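Side-chain contacts in arginine kinase (Anthopleura japonica, PDB 4RF6), which catalyses the reversible transfer of a phosphoryl group from ATP to L-arginine, giving phosphoarginine and ADP, with two phosphagen kinase units fused in one chain: residues Y37-P40 and K41-E44; E79-Y82 and T83-P87; M180-K183 and T184-L188; T500-E503 and R504-I507; V609-I612 and D613-L616. All coordinates share one frame; numbering follows the deposited sequence.

Interaction 1: residues Y37-P40 and K41-E44; sequences YLTP and KVFE
F43 N donates to T39 O over 2.9 Å and E44 N to P40 O, two backbone bonds that open the first turn of helix 40-46 directly after the chain has left helix 33-37 at L38. T39 adds its side chain to this turn. A chi1 of 63° turns OG1 in over the start of the helix, where it accepts a weak, long bond from V42 N (3.4 Å). The same oxygen lies against a methyl of V42, OG1 to CG2 being 3.2 Å, while that methyl also rests on the carbonyl oxygen of Y37. This is an N-cap: T39 supplies an acceptor to an amide of the first turn, and P40, which has no N-H to offer, takes the first helical position. L38 is the centre of an inverse gamma turn in the link between helix 33-37 and helix 40-46. On the buried side its CD1 reaches V42 CG1 at 4.2 Å and also borders the F43 ring, which CD2 meets at CD1, 4.1 Å away, from an oblique direction. The F43 ring continues inward to meet W58 nearly at right angles, and both L38 and F43 lie on L57 of helix 57-66, within the small N-terminal domain of a phosphagen kinase. On the exposed side, the K41 chain bends at chi2 (-56°) and carries NZ along the helix to E44, where it forms a salt bridge to OE1 at 3.5 Å.

Interaction 2: residues E79-Y82 and T83-P87; sequences EESY and TLFGP
S81 and F85 form the close-packed side of this turn. F85 CB sits 3.3 Å from S81 O, and the ring edge lies beside the serine: CD2 is 3.9 Å from S81 CB, with S81 OG in the ring plane next to CE2. That hydroxyl is hydrogen-bonded to D78. The F85 ring and S81 both press on C60 of helix 57-66. Here, in the N-terminal domain, helix 79-84 ends and helix 86-96 begins, and F85 serves both, as the first residue to leave the one and the N-cap position of the other. Y82 OH bonds to T276 O, and its side chain is about 6 Å from that of C278, probably a substrate-site residue. The closing turn is held by the backbone. E80 O takes L84 N almost straight on at 2.7 Å and also T83 N, which comes from above the carbonyl plane; S81 O receives F85 N at 3.0 Å. G86 CA then passes Y82 O at 3.4 Å in a CA-H...O contact. The outer side is looser. E80 and L84 run side by side, yet E80 OE1 approaches L84 CD2 only to 4.2 Å. The extended glutamate reaches instead to K52 N through OE2, and T83 is exposed to solvent on this side.

Interaction 3: residues M180-K183 and T184-L188; sequences MDEK and TRQQL
D181 OD1 is gripped twice by T184, and these polar bonds fix the start of helix 182-190. The hydroxyl OG1 donates to D181 OD1 at 2.7 Å, arriving on the syn side somewhat out of the carboxylate plane, while T184 N donates to the same oxygen at 2.9 Å, nearly along its C-O axis. The aspartate can serve both because its chi1 of 55° turns CG back over the helix end; this is an N-cap, with the threonine hydroxyl as an additional donor. The backbone follows in helical sequence, R185 N to D181 O, Q186 N to E182 O and Q187 N to K183 O.

Charged groups meet on the outer face. E182, bent at chi2 (63°), brings OE1 to 3.3 Å from R185 NE in a salt bridge whose hydrogen bond is long and weak. The carboxylate and guanidinium planes are 22° apart, and E182 OE2 lies at the guanidinium edge, 4.0 Å from R185 NH2.

Van der Waals contacts belong to M180, which precedes the cap. Its CG rests on T184 CB at 3.9 Å, SD lies 3.7 Å from R185 CA, and CE makes an apolar pair with L188 CD1 at 3.6 Å. M180 and L188 also touch L194, in the loop that follows the helix in the catalytic domain. The two acidic residues, D181 and E182, stand at the positive end of the helix dipole, a placement that would be expected to stabilise their negative charges and the first turn together.

Interaction 4: residues T500-E503 and R504-I507; sequences TRNE and RLDI
R501 O is gripped by two donors, L505 N at 3.2 Å and a water at 3.1 Å, in the first turn of helix 501-516 in the second catalytic domain. A capping box starts this helix. E503 OE2 receives T500 N at 2.9 Å, the donor coming on the anti side and 21° out of the carboxylate plane, and in return E503 N donates to T500 OG1, a weak bond of 3.3 Å. Side chain and backbone thus exchange bonds in both directions across one turn. The other oxygen of E503, OE1, holds A494 N. From this start the regular backbone bonds proceed, beginning with R504 N to T500 O and ending with I507 N to E503 O at 2.8 Å.

R501 stretches out from CG to NE and lays its guanidinium beneath a leucine methyl: L505 CD1 stands over the centre of one face, 3.9 Å from R501 CZ. The polar rim of that flat group is engaged separately, with R501 NE in a salt bridge to E565. R501 also makes a backbone hydrogen bond with P122 and touches N124, both in the first repeat, so this helix start lies where the two repeats meet. A second arginine, R504, bends at chi3 (-62°), which swings its guanidinium back beside the first turn. There the water lies in the guanidinium plane at its edge and accepts from R504 NH1 at 3.0 Å.

Interaction 5: residues V609-I612 and D613-L616; sequences VNEI and DKQL
E611 and Q615, one turn apart near the C-terminal end of helix 598-616, are joined by both backbone and side chain. This i to i+4 pairing on an alpha-helix is readily followed along the glutamine. Q615 CB lies 3.6 Å from E611 O, the carbonyl that also receives Q615 N. CG has both oxygens of the glutamate on one side, 3.5 Å from E611 O and from E611 OE2. CD stays close to OE2, and at the tip NE2 donates to the anti lone pair of E611 OE2 at 3.0 Å, the acceptor lying a little out of the amide plane. The carboxylate and amide planes stand 70° apart. E611 is in position because its chain bends at chi2 (57°), folding the carboxylate toward the following turn, where the aliphatic CD of K614 also approaches it.

The inner face is apolar: I612 CG2 touches L616 CD1 at 3.9 Å, and both residues pack on V514 of helix 501-516, so that the two helices of this catalytic domain meet here. On another side of the helix N610 binds M462 O through ND2, while a water donates to N610 OD1 at 2.7 Å and to D613 OD2 at 2.8 Å.

How the interactions relate
The five contacts illustrate how short helical turns are secured at different places in a tandem kinase. Interactions 1 and 2 share the first N-terminal domain, their centres 14 Å apart, and both lean on helix 57-66; L38 and Y82 each have side chains about 7 Å from that of V74, a probable substrate-site residue. Interaction 3 lies about 40 Å from interaction 2, centre to centre, in the first catalytic domain, with L188 about 8 Å by side chain from H192, predicted to bind ATP. Interactions 4 and 5, centres 19 Å apart, belong to the second repeat and are connected through helix 501-516. In interaction 4, R501 reaches toward the first repeat, about 8 Å by side chain from S129, a predicted ATP-site residue.

Interaction 1: residues Y37-P40 and K41-E44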
loop_
_atom_site.group_PDB
_atom_site.type_symbol
_atom_site.label_atom_id
_atom_site.label_comp_id
_atom_site.label_asym_id
_atom_site.label_seq_id
_atom_site.Cartn_x
_atom_site.Cartn_y
_atom_site.Cartn_z
ATOM N N TYR A 37 -16.593 -19.354 -34.431
ATOM C CA TYR A 37 -15.838 -20.449 -35.040
ATOM C C TYR A 37 -16.417 -21.857 -34.897
ATOM O O TYR A 37 -15.935 -22.786 -35.548
ATOM C CB TYR A 37 -14.389 -20.411 -34.563
ATOM C CG TYR A 37 -13.710 -19.125 -34.938
ATOM C CD1 TYR A 37 -13.417 -18.844 -36.265
ATOM C CD2 TYR A 37 -13.381 -18.182 -33.973
ATOM C CE1 TYR A 37 -12.803 -17.668 -36.621
ATOM C CE2 TYR A 37 -12.765 -17.001 -34.318
ATOM C CZ TYR A 37 -12.480 -16.748 -35.643
ATOM O OH TYR A 37 -11.867 -15.574 -36.000
ATOM N N LEU A 38 -17.430 -22.029 -34.054
ATOM C CA LEU A 38 -18.152 -23.292 -34.063
ATOM C C LEU A 38 -19.261 -23.226 -35.105
ATOM O O LEU A 38 -20.405 -22.884 -34.795
ATOM C CB LEU A 38 -18.734 -23.646 -32.698
ATOM C CG LEU A 38 -19.383 -25.039 -32.671
ATOM C CD1 LEU A 38 -18.334 -26.125 -32.536
ATOM C CD2 LEU A 38 -20.406 -25.134 -31.567
ATOM N N THR A 39 -18.897 -23.535 -36.346
ATOM C CA THR A 39 -19.835 -23.585 -37.455
ATOM C C THR A 39 -20.399 -25.006 -37.522
ATOM O O THR A 39 -19.797 -25.930 -36.963
ATOM C CB THR A 39 -19.144 -23.197 -38.773
ATOM O OG1 THR A 39 -18.109 -24.142 -39.071
ATOM C CG2 THR A 39 -18.535 -21.792 -38.672
ATOM N N PRO A 40 -21.568 -25.183 -38.171
ATOM C CA PRO A 40 -22.214 -26.502 -38.244
ATOM C C PRO A 40 -21.281 -27.583 -38.783
ATOM O O PRO A 40 -21.368 -28.735 -38.363
ATOM C CB PRO A 40 -23.361 -26.266 -39.229
ATOM C CG PRO A 40 -23.721 -24.834 -39.037
ATOM C CD PRO A 40 -22.424 -24.121 -38.737
ATOM N N LYS A 41 -20.395 -27.208 -39.698
ATOM C CA LYS A 41 -19.461 -28.162 -40.283
ATOM C C LYS A 41 -18.323 -28.529 -39.328
ATOM O O LYS A 41 -17.899 -29.691 -39.269
ATOM C CB LYS A 41 -18.911 -27.629 -41.602
ATOM C CG LYS A 41 -19.925 -27.646 -42.742
ATOM C CD LYS A 41 -20.484 -29.049 -42.955
ATOM C CE LYS A 41 -21.325 -29.125 -44.227
ATOM N NZ LYS A 41 -21.702 -30.530 -44.570
ATOM N N VAL A 42 -17.823 -27.533 -38.596
ATOM C CA VAL A 42 -16.856 -27.781 -37.532
ATOM C C VAL A 42 -17.484 -28.725 -36.520
ATOM O O VAL A 42 -16.851 -29.690 -36.090
ATOM C CB VAL A 42 -16.404 -26.483 -36.830
ATOM C CG1 VAL A 42 -15.560 -26.798 -35.598
ATOM C CG2 VAL A 42 -15.610 -25.614 -37.783
ATOM N N PHE A 43 -18.738 -28.458 -36.158
ATOM C CA PHE A 43 -19.458 -29.309 -35.213
ATOM C C PHE A 43 -19.610 -30.742 -35.735
ATOM O O PHE A 43 -19.306 -31.702 -35.022
ATOM C CB PHE A 43 -20.836 -28.731 -34.860
ATOM C CG PHE A 43 -21.511 -29.450 -33.721
ATOM C CD1 PHE A 43 -21.220 -29.107 -32.408
ATOM C CD2 PHE A 43 -22.414 -30.480 -33.961
ATOM C CE1 PHE A 43 -21.823 -29.768 -31.351
ATOM C CE2 PHE A 43 -23.019 -31.153 -32.907
ATOM C CZ PHE A 43 -22.721 -30.794 -31.600
ATOM N N GLU A 44 -20.089 -30.880 -36.970
ATOM C CA GLU A 44 -20.263 -32.195 -37.590
ATOM C C GLU A 44 -18.962 -32.995 -37.621
ATOM O O GLU A 44 -18.945 -34.184 -37.301
ATOM C CB GLU A 44 -20.816 -32.062 -39.015
ATOM C CG GLU A 44 -22.332 -31.915 -39.101
ATOM C CD GLU A 44 -22.851 -31.958 -40.533
ATOM O OE1 GLU A 44 -22.045 -32.180 -41.463
ATOM O OE2 GLU A 44 -24.072 -31.767 -40.727
#

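Interaction 2: residues E79-Y82 and T83-P87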
loop_
_atom_site.group_PDB
_atom_site.type_symbol
_atom_site.label_atom_id
_atom_site.label_comp_id
_atom_site.label_asym_id
_atom_site.label_seq_id
_atom_site.Cartn_x
_atom_site.Cartn_y
_atom_site.Cartn_z
ATOM N N GLU A 79 -4.628 -31.305 -22.734
ATOM C CA GLU A 79 -3.730 -30.873 -23.797
ATOM C C GLU A 79 -4.199 -31.399 -25.148
ATOM O O GLU A 79 -4.160 -30.685 -26.153
ATOM C CB GLU A 79 -2.313 -31.376 -23.519
ATOM C CG GLU A 79 -1.370 -31.308 -24.717
ATOM C CD GLU A 79 0.079 -31.548 -24.326
ATOM O OE1 GLU A 79 0.979 -31.218 -25.127
ATOM O OE2 GLU A 79 0.312 -32.066 -23.213
ATOM N N GLU A 80 -4.643 -32.653 -25.162
ATOM C CA GLU A 80 -5.073 -33.299 -26.398
ATOM C C GLU A 80 -6.236 -32.551 -27.046
ATOM O O GLU A 80 -6.352 -32.516 -28.275
ATOM C CB GLU A 80 -5.460 -34.756 -26.133
ATOM C CG GLU A 80 -5.870 -35.527 -27.377
ATOM C CD GLU A 80 -6.245 -36.967 -27.081
ATOM O OE1 GLU A 80 -6.726 -37.648 -28.007
ATOM O OE2 GLU A 80 -6.061 -37.415 -25.929
ATOM N N SER A 81 -7.089 -31.953 -26.218
ATOM C CA SER A 81 -8.219 -31.162 -26.711
ATOM C C SER A 81 -7.780 -30.076 -27.698
ATOM O O SER A 81 -8.471 -29.802 -28.682
ATOM C CB SER A 81 -8.979 -30.523 -25.543
ATOM O OG SER A 81 -9.655 -31.497 -24.783
ATOM N N TYR A 82 -6.631 -29.461 -27.435
ATOM C CA TYR A 82 -6.146 -28.389 -28.296
ATOM C C TYR A 82 -5.817 -28.872 -29.707
ATOM O O TYR A 82 -5.836 -28.091 -30.664
ATOM C CB TYR A 82 -4.931 -27.707 -27.677
ATOM C CG TYR A 82 -5.287 -26.652 -26.658
ATOM C CD1 TYR A 82 -5.870 -25.453 -27.053
ATOM C CD2 TYR A 82 -5.039 -26.851 -25.305
ATOM C CE1 TYR A 82 -6.192 -24.481 -26.128
ATOM C CE2 TYR A 82 -5.347 -25.886 -24.378
ATOM C CZ TYR A 82 -5.931 -24.707 -24.792
ATOM O OH TYR A 82 -6.249 -23.744 -23.862
ATOM N N THR A 83 -5.516 -30.160 -29.829
ATOM C CA THR A 83 -5.186 -30.743 -31.127
ATOM C C THR A 83 -6.376 -31.473 -31.728
ATOM O O THR A 83 -6.705 -31.278 -32.902
ATOM C CB THR A 83 -4.002 -31.706 -31.018
ATOM O OG1 THR A 83 -2.824 -30.960 -30.679
ATOM C CG2 THR A 83 -3.771 -32.439 -32.338
ATOM N N LEU A 84 -7.017 -32.321 -30.929
ATOM C CA LEU A 84 -8.128 -33.122 -31.434
ATOM C C LEU A 84 -9.267 -32.210 -31.885
ATOM O O LEU A 84 -9.941 -32.491 -32.880
ATOM C CB LEU A 84 -8.613 -34.128 -30.387
ATOM C CG LEU A 84 -9.537 -35.244 -30.884
ATOM C CD1 LEU A 84 -8.803 -36.207 -31.814
ATOM C CD2 LEU A 84 -10.171 -36.012 -29.726
ATOM N N PHE A 85 -9.460 -31.109 -31.160
ATOM C CA PHE A 85 -10.462 -30.114 -31.522
ATOM C C PHE A 85 -9.789 -28.859 -32.080
ATOM O O PHE A 85 -10.304 -27.747 -31.942
ATOM C CB PHE A 85 -11.343 -29.779 -30.317
ATOM C CG PHE A 85 -11.933 -30.994 -29.648
ATOM C CD1 PHE A 85 -12.793 -31.833 -30.344
ATOM C CD2 PHE A 85 -11.619 -31.300 -28.332
ATOM C CE1 PHE A 85 -13.334 -32.954 -29.735
ATOM C CE2 PHE A 85 -12.154 -32.419 -27.716
ATOM C CZ PHE A 85 -13.013 -33.247 -28.415
ATOM N N GLY A 86 -8.633 -29.064 -32.708
ATOM C CA GLY A 86 -7.869 -28.000 -33.354
ATOM C C GLY A 86 -8.615 -27.049 -34.280
ATOM O O GLY A 86 -8.454 -25.832 -34.175
ATOM N N PRO A 87 -9.427 -27.586 -35.203
ATOM C CA PRO A 87 -10.178 -26.713 -36.118
ATOM C C PRO A 87 -10.997 -25.642 -35.392
ATOM O O PRO A 87 -11.262 -24.581 -35.968
ATOM C CB PRO A 87 -11.109 -27.691 -36.830
ATOM C CG PRO A 87 -10.314 -28.964 -36.875
ATOM C CD PRO A 87 -9.541 -29.007 -35.582
#

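Interaction 3: residues M180-K183 and T184-L188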
loop_
_atom_site.group_PDB
_atom_site.type_symbol
_atom_site.label_atom_id
_atom_site.label_comp_id
_atom_site.label_asym_id
_atom_site.label_seq_id
_atom_site.Cartn_x
_atom_site.Cartn_y
_atom_site.Cartn_z
ATOM N N MET A 180 -10.989 -25.752 6.146
ATOM C CA MET A 180 -10.649 -24.395 6.578
ATOM C C MET A 180 -11.661 -23.862 7.591
ATOM O O MET A 180 -12.864 -23.831 7.316
ATOM C CB MET A 180 -10.554 -23.447 5.383
ATOM C CG MET A 180 -10.199 -22.013 5.761
ATOM S SD MET A 180 -10.306 -20.875 4.361
ATOM C CE MET A 180 -8.960 -21.476 3.347
ATOM N N ASP A 181 -11.178 -23.444 8.760
ATOM C CA ASP A 181 -12.068 -22.885 9.778
ATOM C C ASP A 181 -12.464 -21.439 9.459
ATOM O O ASP A 181 -11.864 -20.799 8.588
ATOM C CB ASP A 181 -11.468 -23.018 11.189
ATOM C CG ASP A 181 -10.084 -22.401 11.309
ATOM O OD1 ASP A 181 -9.833 -21.355 10.683
ATOM O OD2 ASP A 181 -9.247 -22.961 12.048
ATOM N N GLU A 182 -13.479 -20.942 10.161
ATOM C CA GLU A 182 -14.012 -19.604 9.911
ATOM C C GLU A 182 -12.982 -18.505 10.152
ATOM O O GLU A 182 -12.913 -17.528 9.401
ATOM C CB GLU A 182 -15.257 -19.354 10.770
ATOM C CG GLU A 182 -15.732 -17.900 10.796
ATOM C CD GLU A 182 -16.179 -17.382 9.434
ATOM O OE1 GLU A 182 -16.410 -18.203 8.518
ATOM O OE2 GLU A 182 -16.304 -16.147 9.281
ATOM N N LYS A 183 -12.183 -18.673 11.199
ATOM C CA LYS A 183 -11.155 -17.701 11.550
ATOM C C LYS A 183 -10.182 -17.470 10.392
ATOM O O LYS A 183 -9.885 -16.330 10.034
ATOM C CB LYS A 183 -10.392 -18.177 12.787
ATOM C CG LYS A 183 -9.295 -17.231 13.230
ATOM C CD LYS A 183 -8.642 -17.718 14.510
ATOM C CE LYS A 183 -7.588 -16.741 14.997
ATOM N NZ LYS A 183 -6.784 -17.326 16.103
ATOM N N THR A 184 -9.702 -18.567 9.809
ATOM C CA THR A 184 -8.758 -18.519 8.694
ATOM C C THR A 184 -9.391 -17.906 7.451
ATOM O O THR A 184 -8.769 -17.095 6.756
ATOM C CB THR A 184 -8.238 -19.923 8.344
ATOM O OG1 THR A 184 -7.569 -20.483 9.482
ATOM C CG2 THR A 184 -7.271 -19.874 7.167
ATOM N N ARG A 185 -10.628 -18.312 7.177
ATOM C CA ARG A 185 -11.394 -17.790 6.055
ATOM C C ARG A 185 -11.462 -16.267 6.154
ATOM O O ARG A 185 -11.184 -15.554 5.183
ATOM C CB ARG A 185 -12.803 -18.390 6.069
ATOM C CG ARG A 185 -13.527 -18.380 4.728
ATOM C CD ARG A 185 -15.042 -18.423 4.922
ATOM N NE ARG A 185 -15.533 -17.172 5.497
ATOM C CZ ARG A 185 -16.044 -16.166 4.790
ATOM N NH1 ARG A 185 -16.151 -16.259 3.470
ATOM N NH2 ARG A 185 -16.454 -15.065 5.405
ATOM N N GLN A 186 -11.811 -15.782 7.343
ATOM C CA GLN A 186 -11.919 -14.351 7.607
ATOM C C GLN A 186 -10.611 -13.621 7.317
ATOM O O GLN A 186 -10.599 -12.561 6.685
ATOM C CB GLN A 186 -12.316 -14.121 9.069
ATOM C CG GLN A 186 -12.844 -12.725 9.328
ATOM C CD GLN A 186 -13.822 -12.284 8.256
ATOM O OE1 GLN A 186 -14.893 -12.872 8.097
ATOM N NE2 GLN A 186 -13.447 -11.260 7.497
ATOM N N GLN A 187 -9.513 -14.198 7.796
ATOM C CA GLN A 187 -8.184 -13.638 7.586
ATOM C C GLN A 187 -7.847 -13.499 6.105
ATOM O O GLN A 187 -7.407 -12.440 5.650
ATOM C CB GLN A 187 -7.131 -14.516 8.265
ATOM C CG GLN A 187 -7.269 -14.601 9.779
ATOM C CD GLN A 187 -6.015 -15.130 10.454
ATOM O OE1 GLN A 187 -5.100 -15.628 9.794
ATOM N NE2 GLN A 187 -5.964 -15.014 11.777
ATOM N N LEU A 188 -8.050 -14.581 5.359
ATOM C CA LEU A 188 -7.734 -14.603 3.936
ATOM C C LEU A 188 -8.619 -13.644 3.130
ATOM O O LEU A 188 -8.177 -13.089 2.119
ATOM C CB LEU A 188 -7.814 -16.033 3.393
ATOM C CG LEU A 188 -6.722 -16.979 3.894
ATOM C CD1 LEU A 188 -7.051 -18.430 3.571
ATOM C CD2 LEU A 188 -5.371 -16.606 3.305
#

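Interaction 4: residues T500-E503 and R504-I507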
loop_
_atom_site.group_PDB
_atom_site.type_symbol
_atom_site.label_atom_id
_atom_site.label_comp_id
_atom_site.label_asym_id
_atom_site.label_seq_id
_atom_site.Cartn_x
_atom_site.Cartn_y
_atom_site.Cartn_z
ATOM N N THR A 500 11.048 6.828 1.030
ATOM C CA THR A 500 10.853 5.818 -0.006
ATOM C C THR A 500 10.117 4.640 0.615
ATOM O O THR A 500 9.991 4.557 1.842
ATOM C CB THR A 500 12.180 5.312 -0.594
ATOM O OG1 THR A 500 12.917 4.613 0.419
ATOM C CG2 THR A 500 13.017 6.463 -1.140
ATOM N N ARG A 501 9.629 3.727 -0.217
ATOM C CA ARG A 501 8.900 2.571 0.291
ATOM C C ARG A 501 9.725 1.773 1.292
ATOM O O ARG A 501 9.244 1.445 2.383
ATOM C CB ARG A 501 8.466 1.649 -0.847
ATOM C CG ARG A 501 7.918 0.315 -0.360
ATOM C CD ARG A 501 7.162 -0.417 -1.460
ATOM N NE ARG A 501 6.421 -1.545 -0.910
ATOM C CZ ARG A 501 6.863 -2.799 -0.891
ATOM N NH1 ARG A 501 8.043 -3.107 -1.420
ATOM N NH2 ARG A 501 6.120 -3.748 -0.349
ATOM N N ASN A 502 10.963 1.458 0.919
ATOM C CA ASN A 502 11.816 0.618 1.758
ATOM C C ASN A 502 12.226 1.282 3.070
ATOM O O ASN A 502 12.308 0.620 4.103
ATOM C CB ASN A 502 13.046 0.143 0.975
ATOM C CG ASN A 502 12.693 -0.841 -0.124
ATOM O OD1 ASN A 502 11.686 -1.545 -0.039
ATOM N ND2 ASN A 502 13.520 -0.894 -1.164
ATOM N N GLU A 503 12.488 2.587 3.033
ATOM C CA GLU A 503 12.755 3.331 4.267
ATOM C C GLU A 503 11.606 3.207 5.269
ATOM O O GLU A 503 11.820 2.909 6.448
ATOM C CB GLU A 503 12.987 4.812 3.974
ATOM C CG GLU A 503 14.304 5.163 3.304
ATOM C CD GLU A 503 14.433 6.664 3.079
ATOM O OE1 GLU A 503 15.234 7.308 3.786
ATOM O OE2 GLU A 503 13.714 7.195 2.205
ATOM N N ARG A 504 10.383 3.447 4.805
ATOM C CA ARG A 504 9.219 3.404 5.694
ATOM C C ARG A 504 9.056 2.019 6.319
ATOM O O ARG A 504 8.752 1.895 7.511
ATOM C CB ARG A 504 7.937 3.801 4.949
ATOM C CG ARG A 504 6.705 3.825 5.851
ATOM C CD ARG A 504 5.438 4.149 5.062
ATOM N NE ARG A 504 5.506 5.478 4.459
ATOM C CZ ARG A 504 5.736 5.704 3.173
ATOM N NH1 ARG A 504 5.916 4.686 2.343
ATOM N NH2 ARG A 504 5.784 6.948 2.713
ATOM N N LEU A 505 9.258 0.984 5.507
ATOM C CA LEU A 505 9.197 -0.393 5.982
ATOM C C LEU A 505 10.329 -0.690 6.966
ATOM O O LEU A 505 10.128 -1.411 7.941
ATOM C CB LEU A 505 9.256 -1.380 4.809
ATOM C CG LEU A 505 8.041 -1.483 3.891
ATOM C CD1 LEU A 505 8.382 -2.280 2.643
ATOM C CD2 LEU A 505 6.871 -2.130 4.615
ATOM N N ASP A 506 11.519 -0.152 6.704
ATOM C CA ASP A 506 12.652 -0.344 7.613
ATOM C C ASP A 506 12.379 0.317 8.956
ATOM O O ASP A 506 12.668 -0.245 10.007
ATOM C CB ASP A 506 13.949 0.222 7.026
ATOM C CG ASP A 506 14.527 -0.648 5.925
ATOM O OD1 ASP A 506 14.070 -1.803 5.772
ATOM O OD2 ASP A 506 15.445 -0.177 5.217
ATOM N N ILE A 507 11.828 1.524 8.906
ATOM C CA ILE A 507 11.464 2.259 10.114
ATOM C C ILE A 507 10.443 1.485 10.946
ATOM O O ILE A 507 10.632 1.311 12.149
ATOM C CB ILE A 507 10.929 3.663 9.766
ATOM C CG1 ILE A 507 12.072 4.556 9.282
ATOM C CG2 ILE A 507 10.228 4.287 10.962
ATOM C CD1 ILE A 507 11.625 5.784 8.498
HETATM O O HOH W 1 6.203 1.700 2.549
#

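Interaction 5: residues V609-I612 and D613-L616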
loop_
_atom_site.group_PDB
_atom_site.type_symbol
_atom_site.label_atom_id
_atom_site.label_comp_id
_atom_site.label_asym_id
_atom_site.label_seq_id
_atom_site.Cartn_x
_atom_site.Cartn_y
_atom_site.Cartn_z
ATOM N N VAL A 609 11.349 7.055 25.567
ATOM C CA VAL A 609 11.994 7.785 24.474
ATOM C C VAL A 609 13.514 7.605 24.489
ATOM O O VAL A 609 14.139 7.444 23.441
ATOM C CB VAL A 609 11.612 9.274 24.481
ATOM C CG1 VAL A 609 12.441 10.057 23.468
ATOM C CG2 VAL A 609 10.132 9.429 24.182
ATOM N N ASN A 610 14.108 7.615 25.676
ATOM C CA ASN A 610 15.554 7.443 25.782
ATOM C C ASN A 610 16.029 6.059 25.328
ATOM O O ASN A 610 17.106 5.920 24.739
ATOM C CB ASN A 610 16.023 7.748 27.206
ATOM C CG ASN A 610 15.983 9.233 27.522
ATOM O OD1 ASN A 610 16.143 10.066 26.627
ATOM N ND2 ASN A 610 15.760 9.575 28.792
ATOM N N GLU A 611 15.227 5.039 25.599
ATOM C CA GLU A 611 15.554 3.686 25.166
ATOM C C GLU A 611 15.534 3.594 23.639
ATOM O O GLU A 611 16.427 3.006 23.030
ATOM C CB GLU A 611 14.577 2.677 25.774
ATOM C CG GLU A 611 14.866 1.234 25.391
ATOM C CD GLU A 611 16.276 0.806 25.761
ATOM O OE1 GLU A 611 16.756 1.207 26.843
ATOM O OE2 GLU A 611 16.904 0.074 24.964
ATOM N N ILE A 612 14.510 4.190 23.028
ATOM C CA ILE A 612 14.389 4.221 21.573
ATOM C C ILE A 612 15.547 4.999 20.971
ATOM O O ILE A 612 16.121 4.590 19.957
ATOM C CB ILE A 612 13.043 4.840 21.121
ATOM C CG1 ILE A 612 11.871 3.996 21.624
ATOM C CG2 ILE A 612 12.976 4.951 19.600
ATOM C CD1 ILE A 612 10.502 4.634 21.427
ATOM N N ASP A 613 15.886 6.121 21.605
ATOM C CA ASP A 613 16.983 6.975 21.162
ATOM C C ASP A 613 18.286 6.182 21.147
ATOM O O ASP A 613 19.003 6.158 20.147
ATOM C CB ASP A 613 17.117 8.174 22.109
ATOM C CG ASP A 613 17.918 9.320 21.509
ATOM O OD1 ASP A 613 18.361 9.218 20.344
ATOM O OD2 ASP A 613 18.080 10.340 22.206
ATOM N N LYS A 614 18.579 5.532 22.268
ATOM C CA LYS A 614 19.781 4.717 22.407
ATOM C C LYS A 614 19.865 3.625 21.327
ATOM O O LYS A 614 20.937 3.371 20.772
ATOM C CB LYS A 614 19.812 4.112 23.811
ATOM C CG LYS A 614 20.716 2.908 23.989
ATOM C CD LYS A 614 20.297 2.129 25.230
ATOM C CE LYS A 614 21.115 0.862 25.416
ATOM N NZ LYS A 614 22.436 1.123 26.048
ATOM N N GLN A 615 18.735 3.000 21.007
ATOM C CA GLN A 615 18.735 1.928 20.012
ATOM C C GLN A 615 18.748 2.415 18.558
ATOM O O GLN A 615 19.402 1.808 17.704
ATOM C CB GLN A 615 17.558 0.975 20.236
ATOM C CG GLN A 615 17.661 0.138 21.505
ATOM C CD GLN A 615 16.812 -1.118 21.444
ATOM O OE1 GLN A 615 16.841 -1.850 20.455
ATOM N NE2 GLN A 615 16.045 -1.372 22.502
ATOM N N LEU A 616 18.040 3.508 18.283
ATOM C CA LEU A 616 17.814 3.932 16.899
ATOM C C LEU A 616 18.424 5.278 16.526
ATOM O O LEU A 616 18.841 5.478 15.381
ATOM C CB LEU A 616 16.311 3.975 16.599
ATOM C CG LEU A 616 15.546 2.669 16.806
ATOM C CD1 LEU A 616 14.070 2.845 16.476
ATOM C CD2 LEU A 616 16.148 1.561 15.965
HETATM O O HOH W 2 15.968 10.766 24.033
#